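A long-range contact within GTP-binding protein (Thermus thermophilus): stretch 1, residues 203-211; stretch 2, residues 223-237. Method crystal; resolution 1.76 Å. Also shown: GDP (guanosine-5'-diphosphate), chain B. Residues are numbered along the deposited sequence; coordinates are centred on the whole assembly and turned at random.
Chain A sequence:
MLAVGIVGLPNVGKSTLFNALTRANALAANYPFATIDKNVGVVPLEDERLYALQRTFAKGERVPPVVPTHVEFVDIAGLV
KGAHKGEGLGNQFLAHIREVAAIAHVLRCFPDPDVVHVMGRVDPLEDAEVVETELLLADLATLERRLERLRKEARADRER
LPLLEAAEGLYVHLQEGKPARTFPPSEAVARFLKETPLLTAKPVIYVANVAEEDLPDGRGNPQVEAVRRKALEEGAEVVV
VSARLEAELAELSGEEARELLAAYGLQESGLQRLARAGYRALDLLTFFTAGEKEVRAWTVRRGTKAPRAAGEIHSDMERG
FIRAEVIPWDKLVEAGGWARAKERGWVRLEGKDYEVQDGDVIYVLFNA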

# COMPACT_ATOMS: atom_id res chain seq x y z
N PRO A 203 2.74 3.73 -7.74
CA PRO A 203 1.55 4.50 -7.35
C PRO A 203 1.99 5.55 -6.34
O PRO A 203 2.92 5.33 -5.55
N VAL A 204 1.29 6.68 -6.34
CA VAL A 204 1.63 7.77 -5.42
C VAL A 204 0.42 8.24 -4.63
O VAL A 204 -0.70 8.27 -5.17
N ILE A 205 0.67 8.54 -3.36
CA ILE A 205 -0.36 9.12 -2.47
C ILE A 205 0.19 10.48 -2.04
O ILE A 205 1.32 10.56 -1.58
N TYR A 206 -0.57 11.56 -2.21
CA TYR A 206 -0.10 12.85 -1.74
C TYR A 206 -0.75 12.94 -0.36
O TYR A 206 -1.97 12.82 -0.25
N VAL A 207 0.06 13.13 0.68
CA VAL A 207 -0.45 13.20 2.05
C VAL A 207 -0.48 14.68 2.41
O VAL A 207 0.57 15.29 2.67
N ALA A 208 -1.67 15.27 2.38
CA ALA A 208 -1.81 16.70 2.71
C ALA A 208 -1.83 16.86 4.22
O ALA A 208 -2.80 16.47 4.87
N ASN A 209 -0.74 17.41 4.76
CA ASN A 209 -0.64 17.63 6.21
C ASN A 209 -1.32 18.96 6.52
O ASN A 209 -0.91 20.01 6.00
N VAL A 210 -2.35 18.92 7.35
CA VAL A 210 -3.11 20.11 7.68
C VAL A 210 -3.25 20.31 9.19
O VAL A 210 -2.90 19.43 9.97
N ALA A 211 -3.74 21.48 9.56
CA ALA A 211 -4.02 21.76 10.97
C ALA A 211 -5.27 20.91 11.26
O ALA A 211 -6.10 20.71 10.38
N GLN A 223 -4.75 25.20 -0.27
CA GLN A 223 -3.58 24.38 -0.50
C GLN A 223 -3.96 22.92 -0.74
O GLN A 223 -3.40 22.26 -1.62
N VAL A 224 -4.92 22.41 0.04
CA VAL A 224 -5.39 21.02 -0.14
C VAL A 224 -6.10 20.93 -1.50
O VAL A 224 -5.93 19.97 -2.24
N GLU A 225 -6.88 21.95 -1.84
CA GLU A 225 -7.55 21.93 -3.14
C GLU A 225 -6.53 21.90 -4.29
O GLU A 225 -6.74 21.21 -5.29
N ALA A 226 -5.44 22.65 -4.16
CA ALA A 226 -4.40 22.67 -5.22
C ALA A 226 -3.77 21.29 -5.29
O ALA A 226 -3.47 20.79 -6.38
N VAL A 227 -3.54 20.67 -4.13
CA VAL A 227 -2.97 19.33 -4.09
C VAL A 227 -3.89 18.32 -4.81
O VAL A 227 -3.40 17.46 -5.55
N ARG A 228 -5.21 18.42 -4.61
CA ARG A 228 -6.14 17.51 -5.29
C ARG A 228 -6.04 17.73 -6.82
O ARG A 228 -6.08 16.76 -7.60
N ARG A 229 -5.93 18.99 -7.24
CA ARG A 229 -5.81 19.33 -8.68
C ARG A 229 -4.55 18.70 -9.30
O ARG A 229 -4.61 18.08 -10.38
N LYS A 230 -3.42 18.84 -8.61
CA LYS A 230 -2.15 18.28 -9.07
C LYS A 230 -2.22 16.76 -9.05
O LYS A 230 -1.65 16.10 -9.91
N ALA A 231 -2.88 16.22 -8.04
CA ALA A 231 -3.02 14.76 -7.93
C ALA A 231 -3.70 14.21 -9.18
O ALA A 231 -3.32 13.14 -9.70
N LEU A 232 -4.70 14.92 -9.67
CA LEU A 232 -5.42 14.42 -10.84
C LEU A 232 -4.51 14.37 -12.05
O LEU A 232 -4.59 13.44 -12.85
N GLU A 233 -3.61 15.35 -12.17
CA GLU A 233 -2.66 15.41 -13.28
C GLU A 233 -1.58 14.36 -13.16
O GLU A 233 -1.10 13.83 -14.16
N GLU A 234 -1.20 14.05 -11.94
CA GLU A 234 -0.14 13.07 -11.70
C GLU A 234 -0.60 11.64 -11.45
O GLU A 234 0.24 10.75 -11.24
N GLY A 235 -1.91 11.40 -11.46
CA GLY A 235 -2.42 10.05 -11.22
C GLY A 235 -2.20 9.58 -9.78
O GLY A 235 -2.05 8.38 -9.54
N ALA A 236 -2.18 10.52 -8.84
CA ALA A 236 -1.97 10.20 -7.41
C ALA A 236 -3.30 10.28 -6.64
O ALA A 236 -4.26 10.89 -7.11
N GLU A 237 -3.34 9.64 -5.47
CA GLU A 237 -4.53 9.70 -4.62
C GLU A 237 -4.16 10.68 -3.51
O GLU A 237 -2.98 10.93 -3.30

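The contact is a strand-helix packing centred on one tyrosine, closed at one end by a short parallel β bridge where the chain leaves the helix and joins the strand. Strand 204-209 and helix 223-234 run almost antiparallel, at 175°, with their axes 9.4 Å apart at closest approach, and the two stretches together bury 500 Å².

Alternation along the strand selects what faces the helix. Tyr 206 and Ala 208 point toward it, whereas Val 207 and Asn 209, both with chi1 t, point away. Tyr 206 has the largest covered area of either stretch. With chi1 at -80° (m), the side chain packs against the helix and touches Val 227, Lys 230, Ala 231 and Glu 234, which span two turns. Its CB meets CG1 of Val 227 (chi1 t) at 3.8 Å, and its CD1 lies 3.8 Å from CB of Ala 231. At the far end of the ring, the Tyr 206 OH sits 3.7 Å from CG of Lys 230 and 3.3 Å from CG of Glu 234, so the hydroxyl rests against the aliphatic parts of two charged side chains. Glu 234, m at both chi1 and chi2, starts toward the strand, but its end leads away.

Beyond the helix, Gly 235 takes positive phi, a conformation that favours glycine, and Ala 236 then turns its methyl toward the strand. Ala 236 CB lies over one face of the Tyr 206 ring, 4.1 Å from the centroid and only 3° off the normal, a CH-pi contact. The same methyl packs 3.7 Å from CG1 of Val 204 (chi1 t).

Toward the other end, smaller side chains continue the apolar contact. Val 224 (chi1 t) places CG2 4.2 Å from CB of Ala 208 and 3.6 Å from CG1 of Val 210 (chi1 m).

The polar links across the contact are carried by the backbone. Glu 237 N donates to Val 204 O at 3.0 Å, and Tyr 206 N donates to Glu 237 O at 2.7 Å; these bonds flank Ile 205, which pairs with Glu 237 in the parallel bridge. Ile 205 (m, t) and Glu 237 direct their CB atoms to the same face of the sheet, although the end of Glu 237 leads away. Water 1 adds a bridge, accepting from Val 204 N at 2.9 Å and donating to Gly 235 O at 2.6 Å.

GDP lies outside this packing: its O6 is 3.1 Å from OD1 of Asn 209 and 3.3 Å from Val 210 O.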

# COMPACT_ATOMS: atom_id res chain seq x y z
CB PRO A 203 0.65 3.46 -6.70
CG PRO A 203 1.01 2.21 -7.43
CD PRO A 203 2.51 2.28 -7.56
CB VAL A 204 2.17 9.00 -6.19
CG1 VAL A 204 2.24 10.22 -5.23
CG2 VAL A 204 3.55 8.72 -6.78
CB ILE A 205 -0.54 8.29 -1.19
CG1 ILE A 205 -1.02 6.88 -1.52
CG2 ILE A 205 -1.55 9.00 -0.24
CD1 ILE A 205 -0.72 5.90 -0.37
CB TYR A 206 -0.65 13.98 -2.60
CG TYR A 206 0.07 14.23 -3.91
CD1 TYR A 206 -0.53 14.98 -4.91
CD2 TYR A 206 1.35 13.74 -4.13
CE1 TYR A 206 0.12 15.24 -6.11
CE2 TYR A 206 2.03 14.00 -5.33
CZ TYR A 206 1.39 14.75 -6.31
OH TYR A 206 2.04 15.03 -7.50
CB VAL A 207 0.49 12.43 3.02
CG1 VAL A 207 -0.05 12.51 4.45
CG2 VAL A 207 0.60 10.97 2.59
CB ALA A 208 -3.12 17.26 2.09
CB ASN A 209 0.83 17.68 6.64
CG ASN A 209 0.99 17.64 8.15
OD1 ASN A 209 0.05 17.31 8.89
ND2 ASN A 209 2.18 17.97 8.61
CB VAL A 210 -4.56 20.03 7.11
CG1 VAL A 210 -4.52 19.94 5.60
CG2 VAL A 210 -5.31 18.79 7.67
CB ALA A 211 -4.32 23.24 11.15
CB GLN A 223 -2.60 24.52 0.67
CG GLN A 223 -1.98 25.92 0.73
CD GLN A 223 -0.92 26.04 1.81
OE1 GLN A 223 -1.19 25.83 2.99
NE2 GLN A 223 0.29 26.40 1.41
CB VAL A 224 -6.37 20.60 0.97
CG1 VAL A 224 -6.96 19.20 0.67
CG2 VAL A 224 -5.65 20.60 2.30
CB GLU A 225 -8.47 23.15 -3.27
CG GLU A 225 -9.76 22.95 -2.51
CD GLU A 225 -10.50 21.71 -3.00
OE1 GLU A 225 -10.41 21.41 -4.21
OE2 GLU A 225 -11.18 21.05 -2.20
CB ALA A 226 -3.33 23.71 -4.92
CB VAL A 227 -2.68 18.88 -2.62
CG1 VAL A 227 -2.39 17.37 -2.53
CG2 VAL A 227 -1.51 19.68 -2.11
CB ARG A 228 -7.59 17.74 -4.82
CG ARG A 228 -7.83 17.35 -3.36
CD ARG A 228 -9.28 17.45 -2.97
NE ARG A 228 -9.52 17.18 -1.55
CZ ARG A 228 -9.47 15.98 -0.97
NH1 ARG A 228 -9.18 14.90 -1.68
NH2 ARG A 228 -9.72 15.87 0.33
CB ARG A 229 -5.80 20.86 -8.83
CG ARG A 229 -5.44 21.42 -10.21
CD ARG A 229 -5.93 22.89 -10.34
NE ARG A 229 -5.52 23.76 -9.22
CZ ARG A 229 -4.30 24.27 -9.06
NH1 ARG A 229 -3.35 23.99 -9.95
NH2 ARG A 229 -4.02 25.08 -8.04
CB LYS A 230 -1.00 18.72 -8.16
CG LYS A 230 0.35 18.14 -8.56
CD LYS A 230 0.89 18.82 -9.81
CE LYS A 230 2.38 18.54 -10.00
NZ LYS A 230 3.20 19.01 -8.84
CB ALA A 231 -3.83 14.38 -6.68
CB LEU A 232 -6.65 15.29 -11.13
CG LEU A 232 -7.66 14.66 -12.09
CD1 LEU A 232 -8.16 13.34 -11.49
CD2 LEU A 232 -8.83 15.64 -12.33
CB GLU A 233 -1.98 16.77 -13.36
CG GLU A 233 -2.93 17.91 -13.60
CD GLU A 233 -2.22 19.23 -13.75
OE1 GLU A 233 -2.86 20.20 -14.18
OE2 GLU A 233 -1.01 19.30 -13.43
CB GLU A 234 0.73 13.55 -10.52
CG GLU A 234 1.39 14.92 -10.76
CD GLU A 234 2.24 14.97 -12.04
OE1 GLU A 234 1.96 15.82 -12.91
OE2 GLU A 234 3.19 14.18 -12.18
CB ALA A 236 -0.98 11.22 -6.80
CB GLU A 237 -4.83 8.34 -4.02
CG GLU A 237 -5.33 7.33 -5.04
CD GLU A 237 -6.52 7.87 -5.82
OE1 GLU A 237 -7.50 8.33 -5.17
OE2 GLU A 237 -6.49 7.85 -7.07
PB GDP B . 10.03 17.43 8.82
O1B GDP B . 11.15 18.43 8.58
O2B GDP B . 9.22 17.12 7.45
O3B GDP B . 10.31 16.26 9.75
O3A GDP B . 8.94 18.32 9.66
PA GDP B . 8.56 18.27 11.23
O1A GDP B . 8.05 16.94 11.58
O2A GDP B . 9.86 18.62 12.12
O5' GDP B . 7.40 19.36 11.50
C5' GDP B . 7.90 20.67 11.21
C4' GDP B . 7.13 21.70 12.08
O4' GDP B . 5.68 21.69 11.81
C3' GDP B . 7.21 21.45 13.58
O3' GDP B . 7.51 22.40 14.60
C2' GDP B . 6.00 20.52 13.83
O2' GDP B . 5.60 20.72 15.21
C1' GDP B . 4.94 21.25 13.03
N9 GDP B . 3.81 20.37 12.59
C8 GDP B . 3.92 19.15 11.96
N7 GDP B . 2.73 18.66 11.71
C5 GDP B . 1.79 19.53 12.16
C6 GDP B . 0.36 19.54 12.17
O6 GDP B . -0.26 18.62 11.69
N1 GDP B . -0.30 20.63 12.72
C2 GDP B . 0.41 21.68 13.26
N2 GDP B . -0.26 22.74 13.81
N3 GDP B . 1.75 21.68 13.27
C4 GDP B . 2.47 20.64 12.73
O HOH W 1 -0.91 6.48 -8.17